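Local coordinates for proton-dependent oligopeptide transporter family protein (Xanthomonas campestris, PDB 6EI3) that probably couples proton movement to the transport of peptides across the membrane, as a member of the POT family within the major facilitator superfamily, at residues Y19-I24 and H52-G57; V26-L29 and L33-Q36; W269-A274 and D284-L289; F61-G66 and V433-Y438; P344-V349 and G409-S414. All coordinates share one frame; numbering follows the deposited sequence.

Contact 1: Y19-I24 and H52-G57. With 78M ((2S)-2,3-dihydroxypropyl(7Z)-pentadec-7-enoate), chain G.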
# COMPACT_ATOMS: atom_id res chain seq x y z
N TYR A 19 11.90 -3.25 -3.97
CA TYR A 19 11.43 -2.91 -5.31
C TYR A 19 12.00 -3.84 -6.37
O TYR A 19 11.31 -4.19 -7.31
CB TYR A 19 11.74 -1.44 -5.63
CG TYR A 19 10.81 -0.50 -4.88
CD1 TYR A 19 9.47 -0.41 -5.21
CD2 TYR A 19 11.28 0.29 -3.83
CE1 TYR A 19 8.61 0.45 -4.52
CE2 TYR A 19 10.44 1.16 -3.15
CZ TYR A 19 9.10 1.24 -3.49
OH TYR A 19 8.26 2.10 -2.83
N GLY A 20 13.26 -4.22 -6.17
CA GLY A 20 13.99 -5.15 -7.03
C GLY A 20 13.30 -6.48 -7.12
O GLY A 20 13.02 -6.93 -8.23
N MET A 21 12.94 -7.10 -5.98
CA MET A 21 12.23 -8.38 -6.06
C MET A 21 10.75 -8.21 -6.51
O MET A 21 10.28 -8.97 -7.35
CB MET A 21 12.38 -9.23 -4.77
CG MET A 21 11.43 -8.91 -3.61
SD MET A 21 9.71 -9.53 -3.72
CE MET A 21 9.95 -11.06 -4.46
N ARG A 22 10.04 -7.21 -5.98
CA ARG A 22 8.61 -7.01 -6.27
C ARG A 22 8.31 -6.74 -7.76
O ARG A 22 7.36 -7.31 -8.31
CB ARG A 22 8.06 -5.91 -5.37
CG ARG A 22 6.55 -5.96 -5.12
CD ARG A 22 5.70 -5.26 -6.17
NE ARG A 22 6.18 -3.93 -6.57
CZ ARG A 22 5.81 -2.78 -6.01
NH1 ARG A 22 4.99 -2.78 -4.97
NH2 ARG A 22 6.26 -1.63 -6.48
N ASN A 23 9.14 -5.89 -8.40
CA ASN A 23 8.99 -5.42 -9.78
C ASN A 23 9.40 -6.46 -10.85
O ASN A 23 9.10 -6.25 -12.01
CB ASN A 23 9.73 -4.05 -9.98
CG ASN A 23 9.11 -2.94 -9.14
OD1 ASN A 23 8.20 -3.17 -8.35
ND2 ASN A 23 9.61 -1.73 -9.26
N ILE A 24 9.99 -7.61 -10.45
CA ILE A 24 10.27 -8.69 -11.42
C ILE A 24 9.41 -9.92 -11.13
O ILE A 24 9.45 -10.88 -11.89
CB ILE A 24 11.77 -9.11 -11.54
CG1 ILE A 24 12.37 -9.53 -10.18
CG2 ILE A 24 12.57 -8.05 -12.21
CD1 ILE A 24 13.35 -10.69 -10.24
N HIS A 52 -0.53 -9.69 -5.74
CA HIS A 52 -1.46 -8.91 -4.94
C HIS A 52 -1.67 -9.54 -3.55
O HIS A 52 -1.86 -8.79 -2.59
CB HIS A 52 -2.75 -8.64 -5.72
CG HIS A 52 -2.49 -7.74 -6.89
ND1 HIS A 52 -2.26 -6.37 -6.70
CD2 HIS A 52 -2.36 -8.02 -8.20
CE1 HIS A 52 -1.96 -5.89 -7.89
NE2 HIS A 52 -2.04 -6.83 -8.83
N SER A 53 -1.53 -10.89 -3.41
CA SER A 53 -1.58 -11.54 -2.08
C SER A 53 -0.33 -11.13 -1.28
O SER A 53 -0.42 -10.85 -0.08
CB SER A 53 -1.61 -13.07 -2.22
OG SER A 53 -2.88 -13.44 -2.73
N PHE A 54 0.83 -11.10 -1.95
CA PHE A 54 2.11 -10.64 -1.39
C PHE A 54 1.99 -9.17 -0.88
O PHE A 54 2.38 -8.87 0.25
CB PHE A 54 3.22 -10.75 -2.45
CG PHE A 54 4.54 -10.13 -2.05
CD1 PHE A 54 5.39 -10.79 -1.16
CD2 PHE A 54 4.92 -8.90 -2.56
CE1 PHE A 54 6.61 -10.21 -0.79
CE2 PHE A 54 6.13 -8.31 -2.17
CZ PHE A 54 6.96 -8.97 -1.29
N MET A 55 1.44 -8.25 -1.73
CA MET A 55 1.20 -6.84 -1.38
C MET A 55 0.27 -6.74 -0.15
O MET A 55 0.49 -5.91 0.73
CB MET A 55 0.64 -6.07 -2.57
CG MET A 55 1.69 -5.83 -3.69
SD MET A 55 3.23 -5.07 -3.07
CE MET A 55 2.64 -3.45 -2.69
N ILE A 56 -0.74 -7.62 -0.08
CA ILE A 56 -1.66 -7.68 1.06
C ILE A 56 -0.87 -7.94 2.36
O ILE A 56 -1.04 -7.20 3.31
CB ILE A 56 -2.81 -8.68 0.81
CG1 ILE A 56 -3.90 -7.99 -0.02
CG2 ILE A 56 -3.38 -9.21 2.15
CD1 ILE A 56 -4.89 -8.86 -0.67
N GLY A 57 0.02 -8.94 2.34
CA GLY A 57 0.85 -9.27 3.49
C GLY A 57 1.77 -8.14 3.90
O GLY A 57 1.89 -7.82 5.08
O21 78M G . -4.80 -19.84 -6.78
C20 78M G . -3.92 -20.56 -5.92
C18 78M G . -2.69 -19.74 -5.60
O19 78M G . -1.82 -19.69 -6.74
C17 78M G . -1.93 -20.25 -4.40
O2 78M G . -1.67 -19.11 -3.54
C1 78M G . -0.51 -18.46 -3.67
O1 78M G . 0.28 -18.67 -4.55
C2 78M G . -0.34 -17.41 -2.61
C3 78M G . 1.09 -17.18 -2.17
C4 78M G . 1.33 -15.74 -1.77
C5 78M G . 2.54 -15.51 -0.90
C6 78M G . 2.49 -14.20 -0.12
C7 78M G . 1.70 -14.30 1.15
C8 78M G . 1.51 -13.34 2.03
C9 78M G . 0.73 -13.46 3.31
C10 78M G . -0.68 -12.90 3.22
C11 78M G . -1.30 -12.60 4.58
C12 78M G . -2.70 -12.02 4.46
C13 78M G . -3.26 -11.41 5.73
C15 78M G . -5.25 -10.23 6.74
C14 78M G . -4.56 -10.67 5.48
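Arg22 of helix 4-22 meets Met55 of helix 40-60 with an edge of its guanidinium, the two side chains crossing at about a right angle. Met55 SD lies in the guanidinium plane and takes a weak hydrogen bond from Arg22 NH1 (3.5 Å, N-H...S angle 155°); Met55 CE, also near the plane, stands 3.3 Å from that NH1. The other two nitrogens stay within their own segment, gripping Asn23 side-on: Arg22 NE meets Asn23 OD1 at 2.8 Å, almost in line with the C=O, and Arg22 NH2 reaches the same OD1 at 3.1 Å on a lone pair. Nearer the backbone, Arg22 CG sits at the edge of the Phe54 ring, 3.8 Å from Phe54 CE2, and guanidinium and ring stand nearly perpendicular (85°). Met21 arrives at the same end of the ring, its SD 3.7 Å from Phe54 CZ in an oblique Met-aromatic contact. Ser53, Phe54, Ile56 and Gly57 line a monoacylglycerol pocket, Phe54 through its backbone side (CA 3.8 Å from lipid C6). Twice bound, Asn23 OD1 probably limits rotation of the buried guanidinium. Across the segments only the weak NH1-to-SD bond is polar, the rest being sulfur, ring and aliphatic carbon.

Contact 2: V26-L29 and L33-Q36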
# COMPACT_ATOMS: atom_id res chain seq x y z
N VAL A 26 6.08 -10.84 -11.24
CA VAL A 26 5.12 -11.28 -12.25
C VAL A 26 5.83 -11.75 -13.55
O VAL A 26 5.48 -12.81 -14.07
CB VAL A 26 4.03 -10.21 -12.49
CG1 VAL A 26 3.16 -10.55 -13.69
CG2 VAL A 26 3.14 -10.11 -11.26
N GLN A 27 6.83 -10.98 -14.05
CA GLN A 27 7.55 -11.38 -15.26
C GLN A 27 8.29 -12.70 -15.02
O GLN A 27 8.32 -13.54 -15.91
CB GLN A 27 8.51 -10.27 -15.72
CG GLN A 27 9.17 -10.59 -17.08
CD GLN A 27 9.30 -9.41 -18.01
OE1 GLN A 27 9.29 -8.25 -17.60
NE2 GLN A 27 9.44 -9.70 -19.30
N PHE A 28 8.86 -12.90 -13.82
CA PHE A 28 9.48 -14.18 -13.52
C PHE A 28 8.38 -15.27 -13.48
O PHE A 28 8.55 -16.33 -14.07
CB PHE A 28 10.22 -14.16 -12.14
CG PHE A 28 10.43 -15.56 -11.59
CD1 PHE A 28 11.32 -16.44 -12.21
CD2 PHE A 28 9.70 -16.01 -10.50
CE1 PHE A 28 11.47 -17.75 -11.74
CE2 PHE A 28 9.86 -17.32 -10.03
CZ PHE A 28 10.75 -18.17 -10.64
N LEU A 29 7.27 -15.02 -12.74
CA LEU A 29 6.23 -16.05 -12.57
C LEU A 29 5.58 -16.56 -13.86
O LEU A 29 5.37 -17.75 -14.00
CB LEU A 29 5.14 -15.60 -11.59
CG LEU A 29 5.52 -15.59 -10.08
CD1 LEU A 29 4.46 -14.87 -9.27
CD2 LEU A 29 5.75 -17.01 -9.54
N LEU A 33 7.66 -22.56 -13.89
CA LEU A 33 6.97 -23.83 -13.63
C LEU A 33 6.23 -23.78 -12.28
O LEU A 33 5.66 -24.78 -11.85
CB LEU A 33 7.98 -24.99 -13.65
CG LEU A 33 8.74 -25.21 -14.98
CD1 LEU A 33 9.62 -26.45 -14.90
CD2 LEU A 33 7.79 -25.33 -16.17
N LEU A 34 6.19 -22.58 -11.65
CA LEU A 34 5.55 -22.39 -10.34
C LEU A 34 4.05 -22.14 -10.41
O LEU A 34 3.39 -22.24 -9.37
CB LEU A 34 6.27 -21.29 -9.52
CG LEU A 34 7.81 -21.47 -9.29
CD1 LEU A 34 8.36 -20.39 -8.36
CD2 LEU A 34 8.15 -22.84 -8.73
N LEU A 35 3.49 -21.84 -11.61
CA LEU A 35 2.05 -21.61 -11.78
C LEU A 35 1.38 -22.93 -12.11
O LEU A 35 1.91 -23.69 -12.91
CB LEU A 35 1.74 -20.53 -12.85
CG LEU A 35 2.37 -19.13 -12.66
CD1 LEU A 35 1.93 -18.18 -13.76
CD2 LEU A 35 1.98 -18.51 -11.31
N GLN A 36 0.25 -23.22 -11.47
CA GLN A 36 -0.43 -24.49 -11.73
C GLN A 36 -1.42 -24.40 -12.89
O GLN A 36 -1.78 -25.43 -13.45
CB GLN A 36 -1.06 -25.07 -10.45
CG GLN A 36 -2.19 -24.26 -9.83
CD GLN A 36 -2.36 -24.50 -8.34
OE1 GLN A 36 -3.05 -23.75 -7.66
NE2 GLN A 36 -1.72 -25.54 -7.80
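Phe28 and Leu34 carry the aromatic part of this contact: Leu34 CD1 approaches the edge of the ring, near its plane, 3.8 Å from Phe28 CE2 and 4.0 Å from Phe28 CZ. With CG swung opposite the backbone N (chi1 160°), Phe28 brings its ring round to the returning loop; Phe172 meets the same ring edge-to-face and Phe103 joins at a shallower angle. The purely aliphatic touches are looser, Leu29 CD2 lying 4.3 Å from Leu34 CB and Leu29 CB 4.3 Å from Leu35 CD2. Leu35 also covers a backbone carbonyl, its CD1 3.5 Å from Leu29 O. Polar bonding does not cross directly between the segments but runs through Ser32, whose OG is hydrogen-bonded to both Leu29 O and Leu34 N. Past the leucines, Gln36 N bonds to Glu46 OE2 and Leu35 rests on Ile50. The arrangement is a chain reversal in which the loop after helix 25-30 folds back against the end of that short helix, joining it to helix 40-60 in the N-terminal bundle of a major facilitator fold.

Contact 3: W269-A274 and D284-L289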
# COMPACT_ATOMS: atom_id res chain seq x y z
N TRP A 269 -21.75 5.03 16.29
CA TRP A 269 -23.10 4.99 16.86
C TRP A 269 -23.16 5.44 18.32
O TRP A 269 -24.07 6.17 18.70
CB TRP A 269 -23.65 3.56 16.78
CG TRP A 269 -24.56 3.26 15.62
CD1 TRP A 269 -24.17 2.89 14.37
CD2 TRP A 269 -25.98 3.15 15.66
NE1 TRP A 269 -25.28 2.60 13.60
CE2 TRP A 269 -26.41 2.76 14.37
CE3 TRP A 269 -26.95 3.39 16.64
CZ2 TRP A 269 -27.76 2.59 14.04
CZ3 TRP A 269 -28.29 3.22 16.31
CH2 TRP A 269 -28.68 2.83 15.03
N GLN A 270 -22.20 4.96 19.15
CA GLN A 270 -22.16 5.17 20.60
C GLN A 270 -20.97 6.00 21.10
O GLN A 270 -20.68 5.97 22.29
CB GLN A 270 -22.11 3.80 21.30
CG GLN A 270 -23.34 2.92 21.13
CD GLN A 270 -23.16 1.52 21.70
OE1 GLN A 270 -23.82 0.59 21.28
NE2 GLN A 270 -22.27 1.33 22.68
N LEU A 271 -20.27 6.74 20.21
CA LEU A 271 -19.09 7.52 20.60
C LEU A 271 -19.40 8.61 21.64
O LEU A 271 -18.55 8.88 22.50
CB LEU A 271 -18.37 8.10 19.37
CG LEU A 271 -17.07 8.84 19.62
CD1 LEU A 271 -16.04 7.98 20.34
CD2 LEU A 271 -16.52 9.37 18.35
N GLU A 272 -20.60 9.20 21.60
CA GLU A 272 -21.00 10.22 22.57
C GLU A 272 -21.07 9.69 24.01
O GLU A 272 -20.90 10.48 24.94
CB GLU A 272 -22.31 10.93 22.17
CG GLU A 272 -22.17 11.82 20.94
CD GLU A 272 -21.14 12.94 21.03
OE1 GLU A 272 -21.25 13.77 21.96
OE2 GLU A 272 -20.23 12.98 20.18
N ARG A 273 -21.24 8.36 24.21
CA ARG A 273 -21.30 7.72 25.54
C ARG A 273 -19.91 7.65 26.23
O ARG A 273 -19.81 7.21 27.38
CB ARG A 273 -21.91 6.32 25.46
CG ARG A 273 -23.28 6.24 24.80
CD ARG A 273 -23.70 4.80 24.71
NE ARG A 273 -24.97 4.62 24.02
CZ ARG A 273 -25.67 3.49 24.05
NH1 ARG A 273 -25.24 2.45 24.75
NH2 ARG A 273 -26.82 3.40 23.39
N ALA A 274 -18.84 8.08 25.52
CA ALA A 274 -17.47 8.12 26.04
C ALA A 274 -17.12 9.49 26.65
O ALA A 274 -16.16 9.58 27.41
CB ALA A 274 -16.48 7.77 24.94
N ASP A 284 -13.51 13.67 20.56
CA ASP A 284 -13.51 14.42 19.30
C ASP A 284 -12.42 13.86 18.39
O ASP A 284 -12.64 13.74 17.19
CB ASP A 284 -13.25 15.92 19.55
CG ASP A 284 -14.32 16.67 20.32
OD1 ASP A 284 -15.39 16.08 20.59
OD2 ASP A 284 -14.07 17.84 20.69
N GLY A 285 -11.26 13.53 18.97
CA GLY A 285 -10.12 12.94 18.28
C GLY A 285 -10.43 11.61 17.63
O GLY A 285 -9.96 11.35 16.52
N VAL A 286 -11.25 10.77 18.30
CA VAL A 286 -11.69 9.47 17.79
C VAL A 286 -12.75 9.70 16.70
O VAL A 286 -12.77 8.96 15.72
CB VAL A 286 -12.12 8.49 18.93
CG1 VAL A 286 -12.78 7.22 18.38
CG2 VAL A 286 -10.92 8.12 19.80
N ARG A 287 -13.62 10.74 16.86
CA ARG A 287 -14.62 11.12 15.85
C ARG A 287 -13.91 11.52 14.54
O ARG A 287 -14.33 11.10 13.46
CB ARG A 287 -15.51 12.28 16.34
CG ARG A 287 -16.74 12.47 15.47
CD ARG A 287 -17.88 13.24 16.12
NE ARG A 287 -18.51 12.53 17.24
CZ ARG A 287 -19.42 11.56 17.11
NH1 ARG A 287 -19.78 11.13 15.91
NH2 ARG A 287 -19.95 11.01 18.19
N ALA A 288 -12.84 12.33 14.67
CA ALA A 288 -12.02 12.79 13.55
C ALA A 288 -11.35 11.59 12.85
O ALA A 288 -11.37 11.52 11.62
CB ALA A 288 -10.97 13.77 14.05
N LEU A 289 -10.83 10.62 13.64
CA LEU A 289 -10.20 9.39 13.14
C LEU A 289 -11.19 8.54 12.33
O LEU A 289 -10.80 7.97 11.31
CB LEU A 289 -9.64 8.54 14.30
CG LEU A 289 -8.12 8.33 14.43
CD1 LEU A 289 -7.45 7.97 13.10
CD2 LEU A 289 -7.45 9.50 15.10
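Arg287 of helix 281-306 reaches across to Leu271 and Glu272, touching one or both along much of its length. Its CB starts against Leu271 CD2, at 3.7 Å. The chain runs extended to CD, then bends at chi3 (-67°), which lays the guanidinium over the leucine: Leu271 CD2 lies under one face, offset toward the rim and 3.8 Å from Arg287 CZ. NE stays 3.4 Å from Glu272 OE2. At the tip, Arg287 NH2 is 3.5 Å from Leu271 CB and closes a salt bridge to Glu272 OE2 at 2.8 Å. That bond is bent (N-H...O 130°); it uses the anti lone pair of the oxygen, which sits 32° out of the guanidinium plane. The other leucine branch packs inward, Leu271 CD1 being 3.9 Å from Val286 CG1, while Val209 of helix 206-215 touches both residues. Trp268 adds a cation-pi contact to Arg287. Glu272 OE1 and Asp284 OD1 each form a salt bridge with Arg275, so positive and negative groups alternate where the 3-10 turn ending helix 248-270 meets helix 281-306. The two arginines probably ease repulsion between the acids, while the bent geometry suggests an ion pair held by charge more than by direction.

Contact 4: F61-G66 and V433-Y438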
# COMPACT_ATOMS: atom_id res chain seq x y z
N PHE A 61 0.95 -6.79 7.78
CA PHE A 61 1.88 -7.11 8.87
C PHE A 61 2.46 -5.88 9.61
O PHE A 61 2.78 -6.08 10.78
CB PHE A 61 2.97 -8.11 8.45
CG PHE A 61 2.40 -9.49 8.25
CD1 PHE A 61 1.78 -10.17 9.30
CD2 PHE A 61 2.50 -10.13 7.02
CE1 PHE A 61 1.24 -11.45 9.11
CE2 PHE A 61 1.96 -11.41 6.82
CZ PHE A 61 1.35 -12.07 7.88
N PRO A 62 2.46 -4.61 9.11
CA PRO A 62 2.81 -3.47 10.00
C PRO A 62 2.00 -3.48 11.30
O PRO A 62 2.50 -3.00 12.30
CB PRO A 62 2.43 -2.25 9.17
CG PRO A 62 2.68 -2.70 7.76
CD PRO A 62 2.16 -4.11 7.75
N LEU A 63 0.75 -4.05 11.29
CA LEU A 63 -0.08 -4.14 12.50
C LEU A 63 0.65 -4.94 13.59
O LEU A 63 0.73 -4.49 14.74
CB LEU A 63 -1.46 -4.80 12.23
CG LEU A 63 -2.53 -3.98 11.50
CD1 LEU A 63 -3.84 -4.80 11.37
CD2 LEU A 63 -2.88 -2.68 12.26
N LEU A 64 1.21 -6.11 13.22
CA LEU A 64 1.96 -6.98 14.11
C LEU A 64 3.29 -6.36 14.53
O LEU A 64 3.59 -6.34 15.72
CB LEU A 64 2.16 -8.38 13.51
CG LEU A 64 2.82 -9.43 14.43
CD1 LEU A 64 1.91 -9.81 15.62
CD2 LEU A 64 3.18 -10.66 13.65
N GLY A 65 4.04 -5.81 13.57
CA GLY A 65 5.32 -5.14 13.84
C GLY A 65 5.21 -4.05 14.90
O GLY A 65 5.96 -4.07 15.88
N GLY A 66 4.26 -3.14 14.72
CA GLY A 66 4.00 -2.02 15.64
C GLY A 66 3.59 -2.47 17.03
O GLY A 66 4.07 -1.92 18.03
N VAL A 433 -3.44 6.60 12.46
CA VAL A 433 -3.60 7.13 11.09
C VAL A 433 -2.78 6.28 10.13
O VAL A 433 -3.29 5.84 9.09
CB VAL A 433 -3.22 8.62 11.00
CG1 VAL A 433 -3.09 9.07 9.54
CG2 VAL A 433 -4.21 9.50 11.75
N MET A 434 -1.51 6.05 10.48
CA MET A 434 -0.58 5.27 9.68
C MET A 434 -1.02 3.81 9.51
O MET A 434 -0.94 3.28 8.41
CB MET A 434 0.85 5.38 10.22
CG MET A 434 1.87 5.25 9.14
SD MET A 434 1.76 6.63 7.95
CE MET A 434 2.05 5.77 6.49
N SER A 435 -1.52 3.18 10.58
CA SER A 435 -2.02 1.81 10.51
C SER A 435 -3.18 1.73 9.51
O SER A 435 -3.17 0.84 8.66
CB SER A 435 -2.47 1.32 11.89
OG SER A 435 -1.36 1.19 12.76
N PHE A 436 -4.12 2.70 9.56
CA PHE A 436 -5.26 2.77 8.64
C PHE A 436 -4.82 3.02 7.21
O PHE A 436 -5.49 2.53 6.29
CB PHE A 436 -6.27 3.85 9.06
CG PHE A 436 -7.25 3.57 10.19
CD1 PHE A 436 -7.31 2.31 10.79
CD2 PHE A 436 -8.12 4.56 10.64
CE1 PHE A 436 -8.19 2.06 11.85
CE2 PHE A 436 -9.01 4.31 11.70
CZ PHE A 436 -9.04 3.06 12.29
N TRP A 437 -3.75 3.83 7.01
CA TRP A 437 -3.20 4.12 5.67
C TRP A 437 -2.60 2.86 5.05
O TRP A 437 -2.86 2.59 3.89
CB TRP A 437 -2.16 5.26 5.71
CG TRP A 437 -1.72 5.75 4.35
CD1 TRP A 437 -0.45 5.76 3.86
CD2 TRP A 437 -2.55 6.34 3.33
NE1 TRP A 437 -0.43 6.34 2.61
CE2 TRP A 437 -1.70 6.70 2.25
CE3 TRP A 437 -3.93 6.63 3.23
CZ2 TRP A 437 -2.19 7.27 1.07
CZ3 TRP A 437 -4.41 7.21 2.06
CH2 TRP A 437 -3.54 7.53 1.00
N TYR A 438 -1.85 2.07 5.84
CA TYR A 438 -1.30 0.80 5.35
C TYR A 438 -2.43 -0.15 4.96
O TYR A 438 -2.36 -0.77 3.91
CB TYR A 438 -0.42 0.12 6.41
CG TYR A 438 0.85 0.88 6.73
CD1 TYR A 438 1.59 1.49 5.72
CD2 TYR A 438 1.34 0.94 8.03
CE1 TYR A 438 2.76 2.19 6.01
CE2 TYR A 438 2.52 1.62 8.32
CZ TYR A 438 3.23 2.24 7.31
OH TYR A 438 4.41 2.89 7.59
O HOH W 1 1.12 0.02 12.20
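Ser435 OG has two polar partners: a water at 2.8 Å and, within its own helix, the carbonyl O of Gly431, which the hydroxyl reaches by lying beside the backbone N (chi1 -67°). The water gives a weak hydrogen bond to Pro62 O at 3.3 Å, bridging helix 430-456 to Pro62 of helix 62-95. No direct hydrogen bond joins the segments. Beside the water, Leu63 CD2 comes to 4.0 Å from Ser435 CB, touching the serine by its methylene. On the other flank the pyrrolidine of Pro62 meets the Tyr438 ring obliquely, Pro62 CB lying 3.6 Å and Pro62 CG 3.9 Å from Tyr438 CD2. Lys118 and Pro119 close round this corner, Lys118 touching both proline and tyrosine. The contact is slight, with one bridging water. It pairs the end of the second transmembrane helix, at the start of the connection to the third, with the eleventh, a pairing characteristic of the interface between the two six-helix bundles of the major facilitator superfamily.

Contact 5: P344-V349 and G409-S414. With 78M ((2S)-2,3-dihydroxypropyl(7Z)-pentadec-7-enoate), chain N.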
# COMPACT_ATOMS: atom_id res chain seq x y z
N PRO A 344 7.77 18.39 -7.50
CA PRO A 344 8.06 19.82 -7.62
C PRO A 344 7.27 20.52 -8.72
O PRO A 344 7.04 21.72 -8.60
CB PRO A 344 9.57 19.87 -7.86
CG PRO A 344 9.87 18.59 -8.53
CD PRO A 344 8.94 17.58 -7.90
N PHE A 345 6.83 19.81 -9.79
CA PHE A 345 6.00 20.49 -10.79
C PHE A 345 4.68 20.96 -10.13
O PHE A 345 4.31 22.11 -10.29
CB PHE A 345 5.72 19.62 -12.02
CG PHE A 345 4.71 20.24 -12.96
CD1 PHE A 345 5.08 21.24 -13.86
CD2 PHE A 345 3.39 19.80 -12.98
CE1 PHE A 345 4.15 21.80 -14.74
CE2 PHE A 345 2.45 20.36 -13.86
CZ PHE A 345 2.84 21.36 -14.73
N ASN A 346 4.00 20.07 -9.40
CA ASN A 346 2.75 20.43 -8.72
C ASN A 346 2.99 21.49 -7.62
O ASN A 346 2.29 22.49 -7.59
CB ASN A 346 2.03 19.19 -8.18
CG ASN A 346 1.44 18.26 -9.22
OD1 ASN A 346 1.76 18.32 -10.41
ND2 ASN A 346 0.53 17.39 -8.81
N ASN A 347 4.04 21.32 -6.80
CA ASN A 347 4.40 22.25 -5.72
C ASN A 347 4.87 23.64 -6.16
O ASN A 347 4.51 24.62 -5.51
CB ASN A 347 5.44 21.63 -4.78
CG ASN A 347 4.89 20.58 -3.86
OD1 ASN A 347 3.68 20.34 -3.78
ND2 ASN A 347 5.77 19.94 -3.10
N LEU A 348 5.68 23.72 -7.23
CA LEU A 348 6.28 24.96 -7.71
C LEU A 348 5.56 25.60 -8.91
O LEU A 348 5.73 26.80 -9.14
CB LEU A 348 7.76 24.71 -8.07
CG LEU A 348 8.82 24.78 -6.95
CD1 LEU A 348 8.66 23.68 -5.92
CD2 LEU A 348 10.22 24.70 -7.53
N VAL A 349 4.79 24.81 -9.69
CA VAL A 349 4.13 25.34 -10.89
C VAL A 349 2.59 25.23 -10.84
O VAL A 349 1.93 26.27 -10.89
CB VAL A 349 4.70 24.73 -12.21
CG1 VAL A 349 4.07 25.37 -13.45
CG2 VAL A 349 6.22 24.83 -12.28
N GLY A 409 -1.90 11.09 -10.78
CA GLY A 409 -2.94 10.73 -9.82
C GLY A 409 -2.35 10.41 -8.45
O GLY A 409 -2.83 10.93 -7.44
N GLU A 410 -1.27 9.61 -8.42
CA GLU A 410 -0.56 9.23 -7.20
C GLU A 410 -0.10 10.45 -6.39
O GLU A 410 -0.38 10.51 -5.20
CB GLU A 410 0.65 8.33 -7.52
CG GLU A 410 1.48 7.99 -6.30
CD GLU A 410 2.85 7.39 -6.53
OE1 GLU A 410 3.29 7.31 -7.70
OE2 GLU A 410 3.47 6.96 -5.54
N VAL A 411 0.59 11.40 -7.05
CA VAL A 411 1.08 12.64 -6.43
C VAL A 411 -0.10 13.46 -5.85
O VAL A 411 0.02 14.03 -4.76
CB VAL A 411 1.96 13.45 -7.43
CG1 VAL A 411 2.16 14.89 -6.97
CG2 VAL A 411 3.31 12.77 -7.67
N LEU A 412 -1.26 13.43 -6.53
CA LEU A 412 -2.47 14.14 -6.10
C LEU A 412 -3.19 13.45 -4.94
O LEU A 412 -3.70 14.15 -4.06
CB LEU A 412 -3.44 14.33 -7.27
CG LEU A 412 -3.10 15.34 -8.36
CD1 LEU A 412 -4.05 15.17 -9.56
CD2 LEU A 412 -3.21 16.78 -7.85
N VAL A 413 -3.30 12.11 -4.92
CA VAL A 413 -4.07 11.49 -3.84
C VAL A 413 -3.18 10.82 -2.76
O VAL A 413 -3.43 11.01 -1.57
CB VAL A 413 -5.22 10.56 -4.36
CG1 VAL A 413 -4.71 9.39 -5.19
CG2 VAL A 413 -6.13 10.08 -3.22
N SER A 414 -2.17 10.04 -3.18
CA SER A 414 -1.30 9.29 -2.27
C SER A 414 -0.43 10.18 -1.43
O SER A 414 -0.41 9.99 -0.21
CB SER A 414 -0.48 8.24 -3.01
OG SER A 414 0.17 7.40 -2.08
O21 78M N . 13.20 19.84 -13.45
C20 78M N . 13.40 21.23 -13.24
C18 78M N . 14.85 21.52 -12.96
O19 78M N . 15.27 20.89 -11.75
C17 78M N . 15.17 23.00 -12.92
O2 78M N . 14.53 23.52 -11.72
C1 78M N . 15.29 24.13 -10.80
O1 78M N . 16.48 24.28 -10.89
C2 78M N . 14.46 24.60 -9.64
C3 78M N . 14.26 23.56 -8.55
C4 78M N . 13.17 22.54 -8.88
C5 78M N . 12.98 21.43 -7.85
C6 78M N . 14.03 20.31 -7.89
C7 78M N . 13.95 19.42 -9.10
C8 78M N . 13.49 18.18 -9.13
C9 78M N . 13.42 17.29 -10.32
C10 78M N . 14.12 15.96 -10.06
C11 78M N . 14.26 15.07 -11.28
C12 78M N . 14.98 13.75 -11.02
C13 78M N . 15.34 12.95 -12.26
C15 78M N . 16.82 12.74 -14.31
C14 78M N . 16.59 13.44 -12.99
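The carboxamide of Asn346 is the flat group here, and methyls of Val411 and Leu412 approach its nitrogen from the two sides of its plane. Val411 CG1 stands well above the plane, 3.5 Å from Asn346 ND2 and 4.1 Å from Asn346 CG. Leu412 CD2 comes from the other side at a lower tilt, 3.9 Å from Asn346 ND2, its side chain crossing the asparagine at about a right angle. CB points toward helix 400-424 and, with CG beside the backbone N (chi1 -69°), the amide reaches in between Val411 and Leu412, yet it finds no hydrogen bond there. A polar partner lies in its own helix: Asn346 ND2 is hydrogen-bonded to Tyr351 OH, and the same tyrosine touches Leu412. Helix 334-357 is irregular here, kinked at Pro344 and widened into a pi-type turn at 346-349. Away from Asn346, this stretch packs on a lipid: Pro344 CG lies 3.7 Å from C8 of the monoacylglycerol, at its double bond, and Leu348 CD2 lies 3.9 Å from C4 of the same chain. Helix 400-424 is covered in turn by helix 363-389, whose Phe373 and Ser369 touch Leu412. Across these segments the buried amide thus meets hydrocarbon alone; the tyrosine hydroxyl supplies a polar partner for its N-H group, and the helices are joined by a light van der Waals touch.

Overall arrangement
From the N terminus, contact 1 brings helix 40-60 back to helix 4-22, and contact 2 closes a much shorter loop within that excursion, at the turn after helix 25-30. Contact 4 then opens directly beyond helix 40-60 and spans most of the remaining chain, joining helix 62-95 to helix 430-456 and so one bundle to the other. Contacts 3 and 5 both fall within its span, in series: 3 links helices 248-270 and 281-306, 5 links helices 334-357 and 400-424. No loops cross. Contact 4 touches both enclosed contacts, through Leu289 with Val433 and through Ser414 with Trp437, whereas contacts 2 and 3 lie on opposite sides of the chain's centre, their centres 47 Å apart.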